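Local coordinates for putative ABC transporter (Thermobispora bispora, PDB 4PE6), which probably serves as the solute-binding component of an ABC transporter, holding a small sugar-derived acid between its two lobes, at residues F128-E141 against E163-Y175. Sequence-based numbering, arbitrary orientation.
With LTH ((2R,3S)-2,3,4-trihydroxybutanoic acid), chain C.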
loop_
_atom_site.group_PDB
_atom_site.type_symbol
_atom_site.label_atom_id
_atom_site.label_comp_id
_atom_site.label_asym_id
_atom_site.label_seq_id
_atom_site.Cartn_x
_atom_site.Cartn_y
_atom_site.Cartn_z
ATOM N N PHE A 128 -7.748 2.246 -4.183
ATOM C CA PHE A 128 -7.601 2.962 -2.925
ATOM C C PHE A 128 -8.955 3.339 -2.358
ATOM O O PHE A 128 -9.142 3.322 -1.145
ATOM C CB PHE A 128 -6.672 4.146 -3.108
ATOM C CG PHE A 128 -5.383 3.764 -3.752
ATOM C CD1 PHE A 128 -4.564 2.803 -3.152
ATOM C CD2 PHE A 128 -5.012 4.281 -4.969
ATOM C CE1 PHE A 128 -3.383 2.404 -3.758
ATOM C CE2 PHE A 128 -3.830 3.897 -5.564
ATOM C CZ PHE A 128 -3.022 2.951 -4.968
ATOM N N VAL A 129 -9.918 3.600 -3.242
ATOM C CA VAL A 129 -11.267 3.861 -2.799
ATOM C C VAL A 129 -11.854 2.664 -2.051
ATOM O O VAL A 129 -12.440 2.833 -0.991
ATOM C CB VAL A 129 -12.186 4.256 -3.961
ATOM C CG1 VAL A 129 -13.627 4.320 -3.488
ATOM C CG2 VAL A 129 -11.755 5.619 -4.514
ATOM N N ASP A 130 -11.709 1.465 -2.598
ATOM C CA ASP A 130 -12.232 0.280 -1.921
ATOM C C ASP A 130 -11.594 0.088 -0.542
ATOM O O ASP A 130 -12.286 -0.201 0.429
ATOM C CB ASP A 130 -12.017 -0.968 -2.767
ATOM C CG ASP A 130 -12.995 -1.067 -3.932
ATOM O OD1 ASP A 130 -13.899 -0.210 -4.039
ATOM O OD2 ASP A 130 -12.826 -1.986 -4.745
ATOM N N TRP A 131 -10.267 0.249 -0.480
ATOM C CA TRP A 131 -9.537 0.141 0.783
ATOM C C TRP A 131 -10.104 1.111 1.787
ATOM O O TRP A 131 -10.565 0.714 2.846
ATOM C CB TRP A 131 -8.050 0.387 0.547
ATOM C CG TRP A 131 -7.165 0.449 1.779
ATOM C CD1 TRP A 131 -7.529 0.296 3.086
ATOM C CD2 TRP A 131 -5.772 0.728 1.781
ATOM N NE1 TRP A 131 -6.417 0.448 3.915
ATOM C CE2 TRP A 131 -5.333 0.714 3.133
ATOM C CE3 TRP A 131 -4.846 0.999 0.774
ATOM C CZ2 TRP A 131 -4.009 0.959 3.499
ATOM C CZ3 TRP A 131 -3.511 1.231 1.146
ATOM C CH2 TRP A 131 -3.113 1.189 2.505
ATOM N N ALA A 132 -10.104 2.397 1.447
ATOM C CA ALA A 132 -10.629 3.393 2.386
ATOM C C ALA A 132 -12.051 3.095 2.839
ATOM O O ALA A 132 -12.399 3.368 3.982
ATOM C CB ALA A 132 -10.526 4.805 1.803
ATOM N N THR A 133 -12.886 2.533 1.945
ATOM C CA THR A 133 -14.258 2.234 2.289
ATOM C C THR A 133 -14.307 1.035 3.243
ATOM O O THR A 133 -15.016 1.066 4.242
ATOM C CB THR A 133 -15.107 1.984 1.008
ATOM O OG1 THR A 133 -15.034 3.139 0.163
ATOM C CG2 THR A 133 -16.595 1.714 1.346
ATOM N N TYR A 134 -13.539 -0.008 2.944
ATOM C CA TYR A 134 -13.459 -1.175 3.829
ATOM C C TYR A 134 -12.862 -0.843 5.201
ATOM O O TYR A 134 -13.118 -1.547 6.177
ATOM C CB TYR A 134 -12.640 -2.299 3.188
ATOM C CG TYR A 134 -13.352 -3.062 2.093
ATOM C CD1 TYR A 134 -14.634 -3.576 2.284
ATOM C CD2 TYR A 134 -12.725 -3.302 0.864
ATOM C CE1 TYR A 134 -15.276 -4.292 1.281
ATOM C CE2 TYR A 134 -13.355 -4.004 -0.140
ATOM C CZ TYR A 134 -14.628 -4.497 0.072
ATOM O OH TYR A 134 -15.247 -5.191 -0.924
ATOM N N ALA A 135 -12.079 0.227 5.281
ATOM C CA ALA A 135 -11.438 0.612 6.549
ATOM C C ALA A 135 -12.376 1.469 7.379
ATOM O O ALA A 135 -12.328 1.421 8.606
ATOM C CB ALA A 135 -10.162 1.371 6.284
ATOM N N ALA A 136 -13.223 2.262 6.721
ATOM C CA ALA A 136 -14.028 3.223 7.435
ATOM C C ALA A 136 -15.445 2.714 7.679
ATOM O O ALA A 136 -15.921 2.737 8.813
ATOM C CB ALA A 136 -14.058 4.545 6.696
ATOM N N LYS A 137 -16.126 2.247 6.631
ATOM C CA LYS A 137 -17.551 1.962 6.775
ATOM C C LYS A 137 -17.885 0.872 7.812
ATOM O O LYS A 137 -18.731 1.094 8.682
ATOM C CB LYS A 137 -18.215 1.665 5.421
ATOM C CG LYS A 137 -19.732 1.607 5.501
ATOM C CD LYS A 137 -20.371 1.720 4.119
ATOM C CE LYS A 137 -21.892 1.575 4.141
ATOM N NZ LYS A 137 -22.518 2.268 5.305
ATOM N N PRO A 138 -17.247 -0.306 7.720
ATOM C CA PRO A 138 -17.529 -1.324 8.739
ATOM C C PRO A 138 -17.151 -0.887 10.156
ATOM O O PRO A 138 -17.770 -1.340 11.143
ATOM C CB PRO A 138 -16.671 -2.533 8.304
ATOM C CG PRO A 138 -16.188 -2.242 6.928
ATOM C CD PRO A 138 -16.232 -0.750 6.751
ATOM N N VAL A 139 -16.150 -0.019 10.258
ATOM C CA VAL A 139 -15.723 0.483 11.557
ATOM C C VAL A 139 -16.796 1.389 12.163
ATOM O O VAL A 139 -17.153 1.254 13.340
ATOM C CB VAL A 139 -14.352 1.184 11.453
ATOM C CG1 VAL A 139 -14.029 1.965 12.706
ATOM C CG2 VAL A 139 -13.260 0.151 11.181
ATOM N N LEU A 140 -17.349 2.274 11.348
ATOM C CA LEU A 140 -18.412 3.142 11.818
ATOM C C LEU A 140 -19.683 2.346 12.143
ATOM O O LEU A 140 -20.373 2.651 13.127
ATOM C CB LEU A 140 -18.695 4.230 10.795
ATOM C CG LEU A 140 -17.499 5.185 10.627
ATOM C CD1 LEU A 140 -17.642 6.050 9.395
ATOM C CD2 LEU A 140 -17.308 6.052 11.863
ATOM N N GLU A 141 -19.990 1.336 11.329
ATOM C CA GLU A 141 -21.110 0.455 11.640
ATOM C C GLU A 141 -20.899 -0.240 12.980
ATOM O O GLU A 141 -21.834 -0.348 13.760
ATOM C CB GLU A 141 -21.348 -0.597 10.553
ATOM C CG GLU A 141 -21.928 -0.046 9.265
ATOM C CD GLU A 141 -23.394 0.340 9.375
ATOM O OE1 GLU A 141 -24.226 -0.490 9.815
ATOM O OE2 GLU A 141 -23.713 1.478 8.979
ATOM N N GLU A 163 -6.395 10.528 -2.064
ATOM C CA GLU A 163 -7.650 9.942 -2.529
ATOM C C GLU A 163 -8.415 9.287 -1.388
ATOM O O GLU A 163 -9.651 9.454 -1.257
ATOM C CB GLU A 163 -7.409 8.911 -3.643
ATOM C CG GLU A 163 -8.717 8.368 -4.206
ATOM C CD GLU A 163 -8.594 7.611 -5.513
ATOM O OE1 GLU A 163 -7.725 6.735 -5.645
ATOM O OE2 GLU A 163 -9.415 7.891 -6.408
HETATM N N MSE A 164 -7.681 8.542 -0.556
HETATM C CA MSE A 164 -8.308 7.840 0.554
HETATM C C MSE A 164 -8.821 8.791 1.580
HETATM O O MSE A 164 -9.881 8.543 2.145
HETATM C CB MSE A 164 -7.353 6.803 1.157
HETATM C CG MSE A 164 -7.016 5.772 0.083
HETATM SE SE MSE A 164 -6.178 4.116 0.785
HETATM C CE MSE A 164 -4.330 4.682 0.925
ATOM N N TYR A 165 -8.121 9.901 1.810
ATOM C CA TYR A 165 -8.572 10.888 2.795
ATOM C C TYR A 165 -9.919 11.494 2.337
ATOM O O TYR A 165 -10.834 11.672 3.144
ATOM C CB TYR A 165 -7.504 11.987 3.076
ATOM C CG TYR A 165 -7.885 12.955 4.187
ATOM C CD1 TYR A 165 -8.220 12.483 5.459
ATOM C CD2 TYR A 165 -7.922 14.340 3.973
ATOM C CE1 TYR A 165 -8.594 13.348 6.475
ATOM C CE2 TYR A 165 -8.303 15.206 4.994
ATOM C CZ TYR A 165 -8.621 14.695 6.246
ATOM O OH TYR A 165 -9.004 15.510 7.271
ATOM N N GLU A 166 -10.049 11.795 1.050
ATOM C CA GLU A 166 -11.319 12.290 0.542
ATOM C C GLU A 166 -12.397 11.252 0.758
ATOM O O GLU A 166 -13.523 11.592 1.142
ATOM C CB GLU A 166 -11.246 12.648 -0.951
ATOM C CG GLU A 166 -10.314 13.797 -1.254
ATOM C CD GLU A 166 -10.694 15.049 -0.500
ATOM O OE1 GLU A 166 -11.865 15.487 -0.627
ATOM O OE2 GLU A 166 -9.833 15.581 0.247
ATOM N N THR A 167 -12.073 9.987 0.501
ATOM C CA THR A 167 -13.047 8.918 0.678
ATOM C C THR A 167 -13.445 8.812 2.163
ATOM O O THR A 167 -14.635 8.765 2.486
ATOM C CB THR A 167 -12.530 7.562 0.170
ATOM O OG1 THR A 167 -12.153 7.669 -1.200
ATOM C CG2 THR A 167 -13.578 6.501 0.288
ATOM N N THR A 168 -12.462 8.820 3.060
ATOM C CA THR A 168 -12.755 8.741 4.484
ATOM C C THR A 168 -13.669 9.888 4.931
ATOM O O THR A 168 -14.603 9.662 5.689
ATOM C CB THR A 168 -11.481 8.758 5.344
ATOM O OG1 THR A 168 -10.630 7.674 4.957
ATOM C CG2 THR A 168 -11.846 8.595 6.809
ATOM N N LYS A 169 -13.408 11.106 4.454
ATOM C CA LYS A 169 -14.246 12.244 4.842
ATOM C C LYS A 169 -15.670 12.061 4.312
ATOM O O LYS A 169 -16.646 12.325 5.016
ATOM C CB LYS A 169 -13.652 13.559 4.347
ATOM C CG LYS A 169 -12.373 13.977 5.083
ATOM C CD LYS A 169 -11.910 15.363 4.664
ATOM C CE LYS A 169 -11.510 15.401 3.200
ATOM N NZ LYS A 169 -10.817 16.664 2.812
ATOM N N LYS A 170 -15.780 11.602 3.073
ATOM C CA LYS A 170 -17.086 11.353 2.463
ATOM C C LYS A 170 -17.928 10.355 3.257
ATOM O O LYS A 170 -19.103 10.587 3.514
ATOM C CB LYS A 170 -16.906 10.848 1.049
ATOM C CG LYS A 170 -18.201 10.803 0.279
ATOM C CD LYS A 170 -18.001 10.177 -1.088
ATOM C CE LYS A 170 -19.329 10.086 -1.839
ATOM N NZ LYS A 170 -19.471 8.755 -2.500
ATOM N N ILE A 171 -17.323 9.242 3.636
ATOM C CA ILE A 171 -17.999 8.241 4.431
ATOM C C ILE A 171 -18.380 8.820 5.796
ATOM O O ILE A 171 -19.502 8.619 6.266
ATOM C CB ILE A 171 -17.153 6.963 4.552
ATOM C CG1 ILE A 171 -17.039 6.303 3.178
ATOM C CG2 ILE A 171 -17.735 6.000 5.586
ATOM C CD1 ILE A 171 -15.999 5.195 3.119
ATOM N N LEU A 172 -17.475 9.552 6.433
ATOM C CA LEU A 172 -17.786 10.151 7.723
ATOM C C LEU A 172 -19.001 11.071 7.635
ATOM O O LEU A 172 -19.809 11.109 8.551
ATOM C CB LEU A 172 -16.605 10.947 8.270
ATOM C CG LEU A 172 -15.526 10.094 8.921
ATOM C CD1 LEU A 172 -14.277 10.934 9.099
ATOM C CD2 LEU A 172 -16.013 9.556 10.248
ATOM N N ALA A 173 -19.132 11.788 6.527
ATOM C CA ALA A 173 -20.248 12.718 6.332
ATOM C C ALA A 173 -21.609 12.008 6.318
ATOM O O ALA A 173 -22.642 12.637 6.578
ATOM C CB ALA A 173 -20.040 13.507 5.050
ATOM N N GLU A 174 -21.610 10.716 6.004
ATOM C CA GLU A 174 -22.824 9.907 6.028
ATOM C C GLU A 174 -23.220 9.455 7.434
ATOM O O GLU A 174 -24.289 8.878 7.613
ATOM C CB GLU A 174 -22.659 8.683 5.134
ATOM C CG GLU A 174 -22.437 9.042 3.678
ATOM C CD GLU A 174 -22.075 7.851 2.825
ATOM O OE1 GLU A 174 -22.016 6.709 3.351
ATOM O OE2 GLU A 174 -21.855 8.077 1.621
ATOM N N TYR A 175 -22.353 9.701 8.419
ATOM C CA TYR A 175 -22.646 9.415 9.823
ATOM C C TYR A 175 -22.554 10.706 10.674
ATOM O O TYR A 175 -21.553 10.947 11.356
ATOM C CB TYR A 175 -21.688 8.327 10.353
ATOM C CG TYR A 175 -21.806 6.972 9.673
ATOM C CD1 TYR A 175 -21.210 6.731 8.432
ATOM C CD2 TYR A 175 -22.504 5.927 10.270
ATOM C CE1 TYR A 175 -21.319 5.504 7.811
ATOM C CE2 TYR A 175 -22.610 4.690 9.658
ATOM C CZ TYR A 175 -22.014 4.476 8.432
ATOM O OH TYR A 175 -22.128 3.244 7.819
HETATM O O1 LTH C . 0.981 1.727 2.972
HETATM C C1 LTH C . 1.661 2.253 2.015
HETATM O O LTH C . 2.814 2.725 2.106
HETATM C C2 LTH C . 1.055 2.226 0.590
HETATM O O2 LTH C . 1.921 2.904 -0.356
HETATM C C3 LTH C . -0.296 2.907 0.537
HETATM O O3 LTH C . -0.173 4.262 0.965
HETATM C C4 LTH C . -0.801 2.899 -0.919
HETATM O O4 LTH C . -1.012 1.505 -1.263
HETATM O O HOH W 1 -8.859 4.082 -6.118
HETATM O O HOH W 2 -10.835 5.234 5.516
#
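M164, a selenomethionine, reaches from helix 159-173 to W131 on helix 128-142. Its CB lies 3.8 Å from CB of A132. CG, anti to its own carbonyl carbon (chi1 -62°), meets F128 at CB and O. SE then sits over one face of the W131 indole, offset toward the rim, 3.4 Å from CE3, a Met-aromatic contact. A bend at chi3 (-83°) keeps CE over the six-membered ring of W131 as a CH-pi partner. At its edge, the same ring meets O4 of the bound trihydroxybutanoic acid, 3.5 Å from CZ3. M164 thus backs a residue of the ligand pocket.

Farther along, I171 is a knob among T133, A136, K137 and L140. At the far end, CB of L140 lies over the centre of the Y175 ring, 4.0 Å from its centroid. The Y175 hydroxyl accepts from K137 NZ (2.7 Å) and donates to the anti lone pair of E141 OE2 (2.6 Å). These two bonds fix the phenol tip.

The helices cross at -40° within one lobe of the periplasmic-binding-protein fold. Beneath them, L140 touches strands 209-211 and 178-185, L172 packs on 178-185, and W131 reaches strand 255-258.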